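Long-range contacts in teicoplanin pseudoaglycone deacetylases Orf2 (Actinoplanes teichomyceticus, PDB 3DFF), which acts as a zinc-dependent hydrolase that probably deacetylates the teicoplanin pseudoaglycone during biosynthesis of this lipoglycopeptide antibiotic: residues T8-I13 with A36-Y41; L22-G27 with E262-V267; P149-T154 with P181-E186. All coordinates share one frame; numbering follows the deposited sequence.

Contact 1 of 3, residues T8-I13 with A36-Y41; sequences TRLLAI and ANVLVY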
ATOM      1  N   THR A   8     -14.454 -16.842   5.810  1.00 34.87           N
ATOM      2  CA  THR A   8     -13.277 -15.921   5.855  1.00 35.02           C
ATOM      3  C   THR A   8     -13.577 -14.662   5.062  1.00 33.76           C
ATOM      4  O   THR A   8     -13.892 -14.724   3.870  1.00 33.93           O
ATOM      5  CB  THR A   8     -12.006 -16.570   5.296  1.00 35.35           C
ATOM      6  OG1 THR A   8     -11.756 -17.795   5.988  1.00 38.06           O
ATOM      7  CG2 THR A   8     -10.796 -15.644   5.485  1.00 35.95           C
ATOM      8  N   ARG A   9     -13.471 -13.525   5.746  1.00 32.66           N
ATOM      9  CA  ARG A   9     -13.668 -12.214   5.147  1.00 31.26           C
ATOM     10  C   ARG A   9     -12.350 -11.439   5.317  1.00 29.14           C
ATOM     11  O   ARG A   9     -12.007 -11.033   6.414  1.00 28.94           O
ATOM     12  CB  ARG A   9     -14.835 -11.490   5.828  1.00 31.46           C
ATOM     13  CG  ARG A   9     -16.223 -12.119   5.591  1.00 32.83           C
ATOM     14  CD  ARG A   9     -17.322 -11.395   6.382  1.00 33.47           C
ATOM     15  NE  ARG A   9     -17.889 -12.233   7.443  1.00 40.83           N
ATOM     16  CZ  ARG A   9     -17.375 -12.387   8.665  1.00 42.50           C
ATOM     17  NH1 ARG A   9     -16.263 -11.767   9.022  1.00 43.94           N
ATOM     18  NH2 ARG A   9     -17.976 -13.177   9.542  1.00 44.02           N
ATOM     19  N   LEU A  10     -11.622 -11.266   4.221  1.00 27.32           N
ATOM     20  CA  LEU A  10     -10.289 -10.671   4.264  1.00 26.42           C
ATOM     21  C   LEU A  10     -10.341  -9.228   3.763  1.00 24.54           C
ATOM     22  O   LEU A  10     -10.697  -8.992   2.610  1.00 25.02           O
ATOM     23  CB  LEU A  10      -9.328 -11.498   3.408  1.00 26.14           C
ATOM     24  CG  LEU A  10      -7.886 -10.991   3.236  1.00 26.84           C
ATOM     25  CD1 LEU A  10      -7.182 -10.914   4.557  1.00 27.52           C
ATOM     26  CD2 LEU A  10      -7.133 -11.900   2.300  1.00 27.15           C
ATOM     27  N   LEU A  11     -10.002  -8.284   4.636  1.00 23.17           N
ATOM     28  CA  LEU A  11      -9.926  -6.871   4.240  1.00 21.90           C
ATOM     29  C   LEU A  11      -8.460  -6.474   4.125  1.00 20.76           C
ATOM     30  O   LEU A  11      -7.752  -6.466   5.135  1.00 20.65           O
ATOM     31  CB  LEU A  11     -10.607  -5.976   5.280  1.00 22.24           C
ATOM     32  CG  LEU A  11     -10.545  -4.447   5.091  1.00 22.60           C
ATOM     33  CD1 LEU A  11     -11.231  -4.010   3.779  1.00 23.56           C
ATOM     34  CD2 LEU A  11     -11.132  -3.739   6.307  1.00 23.15           C
ATOM     35  N   ALA A  12      -8.031  -6.165   2.902  1.00 19.94           N
ATOM     36  CA  ALA A  12      -6.690  -5.646   2.676  1.00 19.35           C
ATOM     37  C   ALA A  12      -6.799  -4.128   2.630  1.00 19.33           C
ATOM     38  O   ALA A  12      -7.721  -3.586   2.019  1.00 20.23           O
ATOM     39  CB  ALA A  12      -6.101  -6.197   1.412  1.00 19.99           C
ATOM     40  N   ILE A  13      -5.872  -3.446   3.291  1.00 17.68           N
ATOM     41  CA  ILE A  13      -5.892  -1.980   3.286  1.00 17.00           C
ATOM     42  C   ILE A  13      -4.610  -1.458   2.653  1.00 16.64           C
ATOM     43  O   ILE A  13      -3.540  -1.530   3.251  1.00 16.60           O
ATOM     44  CB  ILE A  13      -6.093  -1.439   4.694  1.00 16.99           C
ATOM     45  CG1 ILE A  13      -7.377  -2.043   5.315  1.00 15.64           C
ATOM     46  CG2 ILE A  13      -6.151   0.092   4.706  1.00 18.64           C
ATOM     47  CD1 ILE A  13      -7.659  -1.564   6.675  1.00 17.33           C
ATOM     48  N   ALA A  36     -12.564 -17.323   0.207  1.00 33.16           N
ATOM     49  CA  ALA A  36     -12.711 -16.178   1.114  1.00 32.09           C
ATOM     50  C   ALA A  36     -13.392 -15.014   0.403  1.00 30.65           C
ATOM     51  O   ALA A  36     -13.301 -14.891  -0.804  1.00 30.99           O
ATOM     52  CB  ALA A  36     -11.356 -15.746   1.670  1.00 32.06           C
ATOM     53  N   ASN A  37     -14.096 -14.177   1.158  1.00 30.12           N
ATOM     54  CA  ASN A  37     -14.637 -12.932   0.624  1.00 28.97           C
ATOM     55  C   ASN A  37     -13.536 -11.882   0.798  1.00 27.56           C
ATOM     56  O   ASN A  37     -13.150 -11.580   1.927  1.00 27.32           O
ATOM     57  CB  ASN A  37     -15.901 -12.541   1.384  1.00 29.39           C
ATOM     58  CG  ASN A  37     -16.614 -11.337   0.778  1.00 31.97           C
ATOM     59  OD1 ASN A  37     -16.267 -10.853  -0.309  1.00 35.26           O
ATOM     60  ND2 ASN A  37     -17.632 -10.852   1.481  1.00 34.29           N
ATOM     61  N   VAL A  38     -13.021 -11.369  -0.319  1.00 26.47           N
ATOM     62  CA  VAL A  38     -11.832 -10.503  -0.300  1.00 25.96           C
ATOM     63  C   VAL A  38     -12.173  -9.106  -0.800  1.00 24.70           C
ATOM     64  O   VAL A  38     -12.765  -8.947  -1.879  1.00 25.36           O
ATOM     65  CB  VAL A  38     -10.672 -11.098  -1.148  1.00 25.67           C
ATOM     66  CG1 VAL A  38      -9.421 -10.211  -1.065  1.00 25.36           C
ATOM     67  CG2 VAL A  38     -10.348 -12.543  -0.700  1.00 26.62           C
ATOM     68  N   LEU A  39     -11.808  -8.111   0.002  1.00 23.68           N
ATOM     69  CA  LEU A  39     -11.991  -6.701  -0.356  1.00 22.93           C
ATOM     70  C   LEU A  39     -10.695  -5.948  -0.146  1.00 21.99           C
ATOM     71  O   LEU A  39     -10.124  -5.997   0.940  1.00 22.45           O
ATOM     72  CB  LEU A  39     -13.088  -6.064   0.496  1.00 23.05           C
ATOM     73  CG  LEU A  39     -13.433  -4.580   0.230  1.00 23.16           C
ATOM     74  CD1 LEU A  39     -13.916  -4.355  -1.188  1.00 24.44           C
ATOM     75  CD2 LEU A  39     -14.460  -4.114   1.253  1.00 22.49           C
ATOM     76  N   VAL A  40     -10.267  -5.230  -1.182  1.00 21.04           N
ATOM     77  CA  VAL A  40      -9.038  -4.432  -1.113  1.00 19.76           C
ATOM     78  C   VAL A  40      -9.441  -2.967  -1.132  1.00 18.77           C
ATOM     79  O   VAL A  40      -9.894  -2.458  -2.163  1.00 18.11           O
ATOM     80  CB  VAL A  40      -8.106  -4.767  -2.269  1.00 20.56           C
ATOM     81  CG1 VAL A  40      -6.833  -3.902  -2.223  1.00 21.02           C
ATOM     82  CG2 VAL A  40      -7.738  -6.282  -2.226  1.00 20.37           C
ATOM     83  N   TYR A  41      -9.310  -2.337   0.026  1.00 17.88           N
ATOM     84  CA  TYR A  41      -9.646  -0.922   0.213  1.00 18.33           C
ATOM     85  C   TYR A  41      -8.375  -0.114   0.096  1.00 17.81           C
ATOM     86  O   TYR A  41      -7.422  -0.373   0.831  1.00 18.04           O
ATOM     87  CB  TYR A  41     -10.264  -0.732   1.601  1.00 19.20           C
ATOM     88  CG  TYR A  41     -10.340   0.702   2.106  1.00 19.90           C
ATOM     89  CD1 TYR A  41     -11.089   1.667   1.420  1.00 20.69           C
ATOM     90  CD2 TYR A  41      -9.669   1.085   3.264  1.00 19.09           C
ATOM     91  CE1 TYR A  41     -11.162   2.979   1.880  1.00 21.43           C
ATOM     92  CE2 TYR A  41      -9.727   2.405   3.746  1.00 19.73           C
ATOM     93  CZ  TYR A  41     -10.483   3.351   3.040  1.00 19.72           C
ATOM     94  OH  TYR A  41     -10.557   4.648   3.494  1.00 19.39           O
TER
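With CG anti to the backbone N in both Leu11 (chi1 176°) and Tyr41 (chi1 165°), the isobutyl group and the phenol lie side by side on one face of two neighbouring parallel strands. These are the strands of a beta-alpha-beta unit in which helix 19-33 provides the crossover, part of the Rossmann-like alpha/beta fold of the PIG-L deacetylases. Their backbones stay in exact register from Arg9 opposite Asn37 to Ile13 opposite Tyr41. Five N-H...O bonds join them; Leu39 N to Leu10 O, at 3.0 Å, is nearly straight, with 173° at the hydrogen. Leu11 CA, 3.4 Å from Leu39 O, points its hydrogen at a carbonyl that already accepts from Ala12 N.

The methyl Leu11 CD1 reaches across the strand gap, 3.6 Å from Leu39 O and 4.1 Å from Leu39 CD2, and also touches the CB of Tyr41. Ile13 meets the phenol ring obliquely, its CG2 3.9 Å from Tyr41 CD2. Helix 126-147 covers this face, with Ile140 against Ile13, Ile143 against Tyr41 and Phe147 against Asn37. The reverse face, carrying Leu10, Ala12, Val38 and Val40, packs on the crossover helix through Ala20, Leu28 and Ala31. The side chain of Val40 is about 8 Å from that of Asp19, a ligand of the bound zinc. On the face of Ala12 and Val40, Val40 CG2 comes to 4.0 Å from Ala12 CB.

Contact 2 of 3, residues L22-G27 with E262-V267; sequences LSFGAG and ETTWPV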
ATOM      1  N   LEU A  22       1.232  -5.360  -5.495  1.00 17.50           N
ATOM      2  CA  LEU A  22       2.687  -5.561  -5.481  1.00 18.11           C
ATOM      3  C   LEU A  22       3.148  -6.403  -4.305  1.00 18.50           C
ATOM      4  O   LEU A  22       4.049  -7.256  -4.448  1.00 18.73           O
ATOM      5  CB  LEU A  22       3.393  -4.210  -5.373  1.00 17.59           C
ATOM      6  CG  LEU A  22       3.466  -3.402  -6.660  1.00 19.30           C
ATOM      7  CD1 LEU A  22       3.815  -1.955  -6.319  1.00 19.06           C
ATOM      8  CD2 LEU A  22       4.484  -4.005  -7.640  1.00 19.75           C
ATOM      9  N   SER A  23       2.563  -6.153  -3.141  1.00 17.76           N
ATOM     10  CA  SER A  23       3.061  -6.749  -1.901  1.00 17.99           C
ATOM     11  C   SER A  23       2.387  -8.055  -1.527  1.00 18.95           C
ATOM     12  O   SER A  23       2.999  -8.899  -0.859  1.00 19.76           O
ATOM     13  CB  SER A  23       2.937  -5.769  -0.732  1.00 18.40           C
ATOM     14  OG  SER A  23       3.612  -4.556  -1.011  1.00 16.58           O
ATOM     15  N   PHE A  24       1.133  -8.212  -1.948  1.00 18.68           N
ATOM     16  CA  PHE A  24       0.276  -9.258  -1.373  1.00 20.24           C
ATOM     17  C   PHE A  24      -0.659  -9.861  -2.424  1.00 20.27           C
ATOM     18  O   PHE A  24      -1.601 -10.577  -2.077  1.00 21.33           O
ATOM     19  CB  PHE A  24      -0.499  -8.666  -0.178  1.00 20.39           C
ATOM     20  CG  PHE A  24      -1.173  -9.691   0.720  1.00 21.77           C
ATOM     21  CD1 PHE A  24      -0.449 -10.725   1.307  1.00 21.82           C
ATOM     22  CD2 PHE A  24      -2.527  -9.581   1.000  1.00 22.62           C
ATOM     23  CE1 PHE A  24      -1.084 -11.662   2.147  1.00 25.72           C
ATOM     24  CE2 PHE A  24      -3.171 -10.502   1.834  1.00 26.12           C
ATOM     25  CZ  PHE A  24      -2.453 -11.542   2.405  1.00 23.39           C
ATOM     26  N   GLY A  25      -0.383  -9.603  -3.700  1.00 20.84           N
ATOM     27  CA  GLY A  25      -1.264 -10.043  -4.777  1.00 21.94           C
ATOM     28  C   GLY A  25      -1.410 -11.557  -4.802  1.00 23.31           C
ATOM     29  O   GLY A  25      -2.491 -12.065  -5.053  1.00 23.13           O
ATOM     30  N   ALA A  26      -0.313 -12.268  -4.549  1.00 24.37           N
ATOM     31  CA  ALA A  26      -0.380 -13.741  -4.500  1.00 25.23           C
ATOM     32  C   ALA A  26      -1.292 -14.199  -3.363  1.00 25.58           C
ATOM     33  O   ALA A  26      -2.157 -15.054  -3.573  1.00 26.29           O
ATOM     34  CB  ALA A  26       1.015 -14.358  -4.375  1.00 25.29           C
ATOM     35  N   GLY A  27      -1.115 -13.612  -2.177  1.00 25.41           N
ATOM     36  CA  GLY A  27      -1.979 -13.854  -1.011  1.00 25.74           C
ATOM     37  C   GLY A  27      -3.452 -13.560  -1.257  1.00 25.83           C
ATOM     38  O   GLY A  27      -4.337 -14.343  -0.861  1.00 26.61           O
ATOM     39  N   GLU A 262       5.297 -14.579  -0.125  1.00 22.04           N
ATOM     40  CA  GLU A 262       5.221 -13.227   0.405  1.00 21.94           C
ATOM     41  C   GLU A 262       5.358 -13.286   1.912  1.00 21.70           C
ATOM     42  O   GLU A 262       4.784 -14.176   2.563  1.00 21.99           O
ATOM     43  CB  GLU A 262       3.887 -12.586   0.010  1.00 21.88           C
ATOM     44  CG  GLU A 262       3.786 -12.258  -1.477  1.00 21.27           C
ATOM     45  CD  GLU A 262       2.363 -12.078  -1.994  1.00 21.82           C
ATOM     46  OE1 GLU A 262       2.221 -11.485  -3.084  1.00 22.68           O
ATOM     47  OE2 GLU A 262       1.402 -12.563  -1.344  1.00 23.45           O
ATOM     48  N   THR A 263       6.132 -12.347   2.459  1.00 21.85           N
ATOM     49  CA  THR A 263       6.366 -12.247   3.894  1.00 21.99           C
ATOM     50  C   THR A 263       5.320 -11.349   4.564  1.00 21.86           C
ATOM     51  O   THR A 263       5.090 -10.219   4.110  1.00 21.79           O
ATOM     52  CB  THR A 263       7.791 -11.730   4.157  1.00 22.82           C
ATOM     53  OG1 THR A 263       8.731 -12.664   3.593  1.00 24.30           O
ATOM     54  CG2 THR A 263       8.080 -11.579   5.639  1.00 22.38           C
ATOM     55  N   THR A 264       4.711 -11.864   5.634  1.00 21.50           N
ATOM     56  CA  THR A 264       3.785 -11.099   6.466  1.00 21.62           C
ATOM     57  C   THR A 264       4.078 -11.330   7.957  1.00 21.83           C
ATOM     58  O   THR A 264       4.662 -12.351   8.328  1.00 22.14           O
ATOM     59  CB  THR A 264       2.297 -11.458   6.171  1.00 21.95           C
ATOM     60  OG1 THR A 264       2.037 -12.841   6.492  1.00 22.36           O
ATOM     61  CG2 THR A 264       1.927 -11.187   4.716  1.00 23.31           C
ATOM     62  N   TRP A 265       3.682 -10.386   8.810  1.00 20.82           N
ATOM     63  CA  TRP A 265       3.873 -10.531  10.245  1.00 21.52           C
ATOM     64  C   TRP A 265       2.558 -10.268  10.937  1.00 21.74           C
ATOM     65  O   TRP A 265       1.838  -9.337  10.549  1.00 21.22           O
ATOM     66  CB  TRP A 265       4.855  -9.504  10.785  1.00 21.59           C
ATOM     67  CG  TRP A 265       6.233  -9.580  10.249  1.00 22.03           C
ATOM     68  CD1 TRP A 265       7.280 -10.287  10.766  1.00 23.33           C
ATOM     69  CD2 TRP A 265       6.737  -8.889   9.100  1.00 22.15           C
ATOM     70  NE1 TRP A 265       8.407 -10.083  10.002  1.00 23.00           N
ATOM     71  CE2 TRP A 265       8.101  -9.233   8.974  1.00 22.41           C
ATOM     72  CE3 TRP A 265       6.168  -8.011   8.168  1.00 21.78           C
ATOM     73  CZ2 TRP A 265       8.908  -8.731   7.946  1.00 22.40           C
ATOM     74  CZ3 TRP A 265       6.976  -7.502   7.144  1.00 22.51           C
ATOM     75  CH2 TRP A 265       8.331  -7.870   7.046  1.00 23.21           C
ATOM     76  N   PRO A 266       2.240 -11.045  11.988  1.00 22.06           N
ATOM     77  CA  PRO A 266       1.056 -10.666  12.767  1.00 22.32           C
ATOM     78  C   PRO A 266       1.419  -9.488  13.652  1.00 22.29           C
ATOM     79  O   PRO A 266       2.579  -9.358  14.048  1.00 22.90           O
ATOM     80  CB  PRO A 266       0.791 -11.912  13.612  1.00 22.88           C
ATOM     81  CG  PRO A 266       2.170 -12.519  13.806  1.00 22.37           C
ATOM     82  CD  PRO A 266       2.909 -12.252  12.521  1.00 22.46           C
ATOM     83  N   VAL A 267       0.456  -8.613  13.939  1.00 21.85           N
ATOM     84  CA  VAL A 267       0.679  -7.530  14.875  1.00 21.69           C
ATOM     85  C   VAL A 267      -0.061  -7.855  16.164  1.00 22.10           C
ATOM     86  O   VAL A 267      -1.272  -8.109  16.149  1.00 22.93           O
ATOM     87  CB  VAL A 267       0.151  -6.178  14.367  1.00 22.38           C
ATOM     88  CG1 VAL A 267       0.622  -5.070  15.292  1.00 21.57           C
ATOM     89  CG2 VAL A 267       0.654  -5.935  12.974  1.00 21.54           C
TER
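Both carboxylate oxygens of Glu262 grip consecutive backbone N-H groups of helix 19-33: OE1 accepts from Ala26 N at 3.0 Å and OE2 from Gly27 N at 2.9 Å. This helix, the crossover of the first beta-alpha-beta unit of the alpha/beta fold, is kinked: these two nitrogens make no bond to the preceding turn, and the carboxylate replaces the missing carbonyls. Each N-H arrives on the syn side, just over 20° out of the carboxylate plane. Glu262 reaches in with CG anti to its carbonyl carbon (chi1 -70°) and an extended chain beyond, passing Ser23 O, which lies 3.4 Å from Glu262 CD. The methyl Ala26 CB fits against the carboxylate, 3.4 Å from Glu262 OE1.

Beyond this grip, Lys222 of helix 216-226 binds both Glu262 OE1, in a salt bridge, and Leu22 O, which the kink has released from a helical bond. Its charge probably helps balance the buried carboxylate. Ser212 OG holds Glu262 N. Farther along strand 263-269, Thr264 OG1 bonds to Arg183 NH2, while its methyl CG2 turns to the Phe24 ring, 4.0 Å from CE1. Ser23 OG, bonded to Asp19 O, links the kink to the first turn of the helix, where Asp19 is a zinc ligand. The plane of the Phe24 ring is turned 29° from that of the Glu262 carboxylate, and Gly27 CA stands 3.9 Å above one ring face.

Contact 3 of 3, residues P149-T154 with P181-E186; sequences PTLVVT and PVRLWE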
ATOM      1  N   PRO A 149     -14.676  -7.902   8.724  1.00 28.26           N
ATOM      2  CA  PRO A 149     -13.626  -8.830   8.318  1.00 27.40           C
ATOM      3  C   PRO A 149     -13.245  -9.785   9.459  1.00 27.23           C
ATOM      4  O   PRO A 149     -13.403  -9.443  10.621  1.00 26.60           O
ATOM      5  CB  PRO A 149     -12.446  -7.896   8.046  1.00 27.43           C
ATOM      6  CG  PRO A 149     -12.659  -6.784   9.032  1.00 27.29           C
ATOM      7  CD  PRO A 149     -14.146  -6.544   8.956  1.00 28.59           C
ATOM      8  N   THR A 150     -12.759 -10.972   9.113  1.00 27.10           N
ATOM      9  CA  THR A 150     -12.159 -11.859  10.099  1.00 27.21           C
ATOM     10  C   THR A 150     -10.658 -11.637  10.202  1.00 26.72           C
ATOM     11  O   THR A 150     -10.041 -12.003  11.207  1.00 26.33           O
ATOM     12  CB  THR A 150     -12.421 -13.341   9.779  1.00 27.15           C
ATOM     13  OG1 THR A 150     -12.078 -13.603   8.419  1.00 27.54           O
ATOM     14  CG2 THR A 150     -13.885 -13.689  10.016  1.00 29.23           C
ATOM     15  N   LEU A 151     -10.092 -11.007   9.166  1.00 25.46           N
ATOM     16  CA  LEU A 151      -8.660 -10.710   9.098  1.00 24.25           C
ATOM     17  C   LEU A 151      -8.458  -9.417   8.324  1.00 22.42           C
ATOM     18  O   LEU A 151      -9.071  -9.225   7.276  1.00 22.84           O
ATOM     19  CB  LEU A 151      -7.889 -11.817   8.376  1.00 23.81           C
ATOM     20  CG  LEU A 151      -6.357 -11.640   8.248  1.00 25.31           C
ATOM     21  CD1 LEU A 151      -5.711 -11.510   9.602  1.00 26.79           C
ATOM     22  CD2 LEU A 151      -5.693 -12.757   7.461  1.00 25.22           C
ATOM     23  N   VAL A 152      -7.598  -8.550   8.844  1.00 21.54           N
ATOM     24  CA  VAL A 152      -7.176  -7.360   8.095  1.00 20.41           C
ATOM     25  C   VAL A 152      -5.673  -7.465   7.818  1.00 19.77           C
ATOM     26  O   VAL A 152      -4.896  -7.809   8.719  1.00 19.75           O
ATOM     27  CB  VAL A 152      -7.445  -6.066   8.886  1.00 20.56           C
ATOM     28  CG1 VAL A 152      -6.874  -4.837   8.156  1.00 21.13           C
ATOM     29  CG2 VAL A 152      -8.936  -5.868   9.122  1.00 21.22           C
ATOM     30  N   VAL A 153      -5.272  -7.157   6.586  1.00 19.28           N
ATOM     31  CA  VAL A 153      -3.841  -7.073   6.248  1.00 18.54           C
ATOM     32  C   VAL A 153      -3.554  -5.700   5.658  1.00 18.28           C
ATOM     33  O   VAL A 153      -4.296  -5.227   4.808  1.00 17.88           O
ATOM     34  CB  VAL A 153      -3.377  -8.162   5.265  1.00 18.89           C
ATOM     35  CG1 VAL A 153      -1.848  -8.207   5.199  1.00 19.88           C
ATOM     36  CG2 VAL A 153      -3.904  -9.563   5.701  1.00 20.07           C
ATOM     37  N   THR A 154      -2.467  -5.093   6.110  1.00 17.14           N
ATOM     38  CA  THR A 154      -2.073  -3.778   5.594  1.00 17.09           C
ATOM     39  C   THR A 154      -0.553  -3.729   5.503  1.00 16.97           C
ATOM     40  O   THR A 154       0.104  -4.757   5.676  1.00 17.34           O
ATOM     41  CB  THR A 154      -2.622  -2.631   6.457  1.00 17.53           C
ATOM     42  OG1 THR A 154      -2.438  -1.408   5.726  1.00 16.24           O
ATOM     43  CG2 THR A 154      -1.920  -2.546   7.807  1.00 17.49           C
ATOM     44  N   PRO A 181      -8.174  -9.252  14.136  1.00 24.89           N
ATOM     45  CA  PRO A 181      -6.773  -9.642  13.910  1.00 24.02           C
ATOM     46  C   PRO A 181      -6.214  -8.877  12.737  1.00 22.71           C
ATOM     47  O   PRO A 181      -6.918  -8.691  11.747  1.00 22.16           O
ATOM     48  CB  PRO A 181      -6.863 -11.102  13.473  1.00 24.30           C
ATOM     49  CG  PRO A 181      -8.209 -11.559  13.858  1.00 24.63           C
ATOM     50  CD  PRO A 181      -9.104 -10.386  13.970  1.00 25.10           C
ATOM     51  N   VAL A 182      -4.944  -8.508  12.833  1.00 22.06           N
ATOM     52  CA  VAL A 182      -4.292  -7.749  11.770  1.00 21.20           C
ATOM     53  C   VAL A 182      -2.881  -8.281  11.504  1.00 20.68           C
ATOM     54  O   VAL A 182      -2.204  -8.731  12.421  1.00 20.33           O
ATOM     55  CB  VAL A 182      -4.283  -6.238  12.102  1.00 21.63           C
ATOM     56  CG1 VAL A 182      -3.428  -5.925  13.320  1.00 23.10           C
ATOM     57  CG2 VAL A 182      -3.867  -5.404  10.881  1.00 22.77           C
ATOM     58  N   ARG A 183      -2.476  -8.237  10.235  1.00 20.07           N
ATOM     59  CA  ARG A 183      -1.126  -8.625   9.830  1.00 20.22           C
ATOM     60  C   ARG A 183      -0.595  -7.506   8.952  1.00 19.74           C
ATOM     61  O   ARG A 183      -1.386  -6.740   8.391  1.00 20.08           O
ATOM     62  CB  ARG A 183      -1.118  -9.932   9.038  1.00 19.85           C
ATOM     63  CG  ARG A 183      -1.671 -11.151   9.776  1.00 21.99           C
ATOM     64  CD  ARG A 183      -1.597 -12.391   8.904  1.00 22.46           C
ATOM     65  NE  ARG A 183      -0.226 -12.834   8.657  1.00 25.60           N
ATOM     66  CZ  ARG A 183       0.488 -13.585   9.499  1.00 26.07           C
ATOM     67  NH1 ARG A 183      -0.030 -13.974  10.660  1.00 26.98           N
ATOM     68  NH2 ARG A 183       1.733 -13.925   9.192  1.00 26.22           N
ATOM     69  N   LEU A 184       0.730  -7.397   8.869  1.00 19.01           N
ATOM     70  CA  LEU A 184       1.351  -6.441   7.949  1.00 18.30           C
ATOM     71  C   LEU A 184       2.104  -7.202   6.879  1.00 18.00           C
ATOM     72  O   LEU A 184       2.784  -8.178   7.190  1.00 18.90           O
ATOM     73  CB  LEU A 184       2.329  -5.543   8.688  1.00 18.25           C
ATOM     74  CG  LEU A 184       1.810  -4.861   9.956  1.00 18.55           C
ATOM     75  CD1 LEU A 184       2.862  -3.936  10.534  1.00 20.31           C
ATOM     76  CD2 LEU A 184       0.508  -4.105   9.693  1.00 16.81           C
ATOM     77  N   TRP A 185       2.031  -6.736   5.640  1.00 16.67           N
ATOM     78  CA  TRP A 185       2.835  -7.349   4.585  1.00 16.70           C
ATOM     79  C   TRP A 185       4.142  -6.608   4.433  1.00 17.21           C
ATOM     80  O   TRP A 185       4.279  -5.446   4.834  1.00 16.94           O
ATOM     81  CB  TRP A 185       2.088  -7.398   3.245  1.00 16.95           C
ATOM     82  CG  TRP A 185       1.703  -6.057   2.681  1.00 16.31           C
ATOM     83  CD1 TRP A 185       2.545  -5.021   2.336  1.00 17.05           C
ATOM     84  CD2 TRP A 185       0.378  -5.609   2.382  1.00 17.42           C
ATOM     85  NE1 TRP A 185       1.809  -3.950   1.849  1.00 16.10           N
ATOM     86  CE2 TRP A 185       0.479  -4.288   1.878  1.00 17.78           C
ATOM     87  CE3 TRP A 185      -0.889  -6.186   2.510  1.00 18.69           C
ATOM     88  CZ2 TRP A 185      -0.657  -3.553   1.468  1.00 18.59           C
ATOM     89  CZ3 TRP A 185      -2.022  -5.435   2.123  1.00 18.59           C
ATOM     90  CH2 TRP A 185      -1.881  -4.150   1.601  1.00 16.82           C
ATOM     91  N   GLU A 186       5.111  -7.283   3.825  1.00 18.03           N
ATOM     92  CA  GLU A 186       6.388  -6.659   3.530  1.00 17.96           C
ATOM     93  C   GLU A 186       6.219  -5.780   2.297  1.00 18.15           C
ATOM     94  O   GLU A 186       5.887  -6.292   1.217  1.00 18.99           O
ATOM     95  CB  GLU A 186       7.419  -7.771   3.289  1.00 18.70           C
ATOM     96  CG  GLU A 186       8.806  -7.249   3.108  1.00 19.60           C
ATOM     97  CD  GLU A 186       9.802  -8.350   2.778  1.00 23.29           C
ATOM     98  OE1 GLU A 186       9.457  -9.280   2.011  1.00 22.63           O
ATOM     99  OE2 GLU A 186      10.939  -8.276   3.293  1.00 23.98           O
TER
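Val152, Val153 and Thr154 pair in parallel with Val182, Arg183 and Leu184, the axes of the short segments approaching to 4.7 Å and turned 26° from each other. Four N-H...O bonds join the backbones, beginning with Val152 N to Pro181 O and ending with Trp185 N to Thr154 O at 2.8 Å.

That last carbonyl has a second role. CG of Trp185 sits between its own backbone N and carbonyl carbon (chi1 61°), which folds the indole back over the end of the first strand and puts Thr154 O 3.4 Å above one ring face, toward the rim. Val153 CG1 approaches the benzo ring obliquely, 3.5 Å from Trp185 CE3. This places the Trp185 side chain about 8 Å from the bound zinc and about 6 Å from the side chain of the zinc ligand His164. On the other face of the sheet Thr154 and Leu184 point the same way, and the methyls Thr154 CG2 and Leu184 CD2 are tightly pressed at 3.4 Å. Thr154 OG1 is turned to Ile13 O, with which it hydrogen-bonds. At the opposite end, Leu151 CD1 touches Pro181 CB and Arg183 CG, and the Pro181 ring lies against Thr150 O, 3.3 Å from CG.

The pair forms a beta-alpha-beta unit with helix 162-178, which covers Val152, Thr154 and Val182 through Thr167, Ala171 and Thr175. Strand 9-14 flanks it beside strand 151-155, and strand 263-269 runs antiparallel beside strand 182-185.

From the N terminus, contact 1 closes first, the chain returning beside its opening strand after helix 19-33. Contact 2 starts on that helix, inside the loop of contact 1, and closes only near the C terminus at residues 262-267, so the two cross. Contact 3 follows contact 1 in series, closing over helix 162-178, and is nested within the long loop of contact 2. Strands 9-14 and 151-155 are neighbours, which unites contacts 1 and 3 in one sheet; strands 182-185 and 263-269 continue it to contact 2. Leu10 CD2 against Phe24 CE2, and Ser23 CB against Trp185 CD1, tie the kinked helix to that sheet.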